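Side-chain contact in EDTA monooxygenase (EDTA-degrading bacterium BNC1, PDB 5DQP), which probably acts as an FMN-linked monooxygenase that uses molecular oxygen in the bacterial breakdown of EDTA: residues T127-P130 / A131-A134. Numbering follows the deposited sequence.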
ATOM      1  N   THR A 127      -6.421   2.841  17.521  1.00 31.54           N
ATOM      2  CA  THR A 127      -7.668   3.391  17.015  1.00 32.68           C
ATOM      3  C   THR A 127      -8.620   3.658  18.169  1.00 32.41           C
ATOM      4  O   THR A 127      -8.982   2.741  18.911  1.00 34.04           O
ATOM      5  CB  THR A 127      -8.331   2.460  16.006  1.00 30.97           C
ATOM      6  OG1 THR A 127      -7.457   2.252  14.886  1.00 26.81           O
ATOM      7  CG2 THR A 127      -9.620   3.076  15.545  1.00 24.44           C
ATOM      8  N   ALA A 128      -9.046   4.901  18.293  1.00 34.27           N
ATOM      9  CA  ALA A 128     -10.095   5.254  19.226  1.00 33.05           C
ATOM     10  C   ALA A 128     -11.360   5.736  18.533  1.00 32.71           C
ATOM     11  O   ALA A 128     -12.371   5.946  19.209  1.00 32.58           O
ATOM     12  CB  ALA A 128      -9.591   6.328  20.201  1.00 33.91           C
ATOM     13  N   ASN A 129     -11.343   5.914  17.215  1.00 31.96           N
ATOM     14  CA  ASN A 129     -12.525   6.402  16.516  1.00 28.47           C
ATOM     15  C   ASN A 129     -13.517   5.252  16.303  1.00 27.61           C
ATOM     16  O   ASN A 129     -13.217   4.299  15.569  1.00 27.59           O
ATOM     17  CB  ASN A 129     -12.113   7.046  15.189  1.00 29.51           C
ATOM     18  CG  ASN A 129     -13.285   7.698  14.461  1.00 27.66           C
ATOM     19  OD1 ASN A 129     -14.436   7.529  14.851  1.00 31.90           O
ATOM     20  ND2 ASN A 129     -12.989   8.447  13.406  1.00 30.75           N
ATOM     21  N   PRO A 130     -14.701   5.297  16.923  1.00 28.48           N
ATOM     22  CA  PRO A 130     -15.656   4.179  16.757  1.00 27.30           C
ATOM     23  C   PRO A 130     -16.173   3.994  15.335  1.00 27.25           C
ATOM     24  O   PRO A 130     -16.659   2.900  15.021  1.00 24.94           O
ATOM     25  CB  PRO A 130     -16.797   4.538  17.721  1.00 27.55           C
ATOM     26  CG  PRO A 130     -16.662   6.034  17.919  1.00 31.71           C
ATOM     27  CD  PRO A 130     -15.216   6.346  17.828  1.00 25.63           C
ATOM     28  N   ALA A 131     -16.121   5.028  14.486  1.00 23.21           N
ATOM     29  CA  ALA A 131     -16.429   4.853  13.066  1.00 26.86           C
ATOM     30  C   ALA A 131     -15.447   3.888  12.398  1.00 26.22           C
ATOM     31  O   ALA A 131     -15.838   3.048  11.573  1.00 20.31           O
ATOM     32  CB  ALA A 131     -16.411   6.214  12.362  1.00 27.44           C
ATOM     33  N   VAL A 132     -14.165   3.989  12.752  1.00 23.74           N
ATOM     34  CA  VAL A 132     -13.182   3.038  12.252  1.00 23.46           C
ATOM     35  C   VAL A 132     -13.515   1.632  12.732  1.00 26.22           C
ATOM     36  O   VAL A 132     -13.580   0.686  11.937  1.00 22.96           O
ATOM     37  CB  VAL A 132     -11.769   3.457  12.683  1.00 24.68           C
ATOM     38  CG1 VAL A 132     -10.742   2.319  12.355  1.00 25.03           C
ATOM     39  CG2 VAL A 132     -11.400   4.765  12.034  1.00 18.18           C
ATOM     40  N   ALA A 133     -13.733   1.472  14.042  1.00 24.54           N
ATOM     41  CA  ALA A 133     -13.978   0.136  14.590  1.00 19.60           C
ATOM     42  C   ALA A 133     -15.194  -0.527  13.948  1.00 23.09           C
ATOM     43  O   ALA A 133     -15.204  -1.750  13.769  1.00 25.35           O
ATOM     44  CB  ALA A 133     -14.134   0.212  16.110  1.00 21.56           C
ATOM     45  N   ALA A 134     -16.196   0.261  13.525  1.00 22.55           N
ATOM     46  CA  ALA A 134     -17.392  -0.304  12.895  1.00 23.13           C
ATOM     47  C   ALA A 134     -17.132  -0.821  11.482  1.00 22.80           C
ATOM     48  O   ALA A 134     -17.898  -1.657  10.978  1.00 18.37           O
ATOM     49  CB  ALA A 134     -18.511   0.739  12.855  1.00 19.75           C
TER
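N129 is the N-cap of helix 130-135, the short helix that follows strand 120-125 of the TIM-barrel-like luciferase fold. Its CG stands anti to the backbone N (chi1 -175°), which turns the amide forward along the chain until OD1 takes the N-H of A131 at 3.0 Å. That donor sits well above the amide plane, 51° out of it, while ND2 hydrogen-bonds OE1 of Q58. The backbone O of N129 begins the helical pattern, accepting from A133 N at 3.3 Å and, weakly, from V132 N. Without the amide, as with an alanine here, the A131 N-H is likely to lose its acceptor and Q58 its partner, leaving the first turn less firmly held.

Packing is tight on the buried side, where T127 and V132 meet through methyls near the predicted FMN site, with F99 and Q60 adding cover. T127 OG1 instead hydrogen-bonds OG of S96. The outer side is looser: the P130 ring and the A131 methyl are exposed, whereas A134 packs on A195 of the second subunit and bonds to that subunit through its backbone. In the buried half, CG2 of T127 presses on CG1 of V132 at 3.5 Å, closer than usual for two methyls.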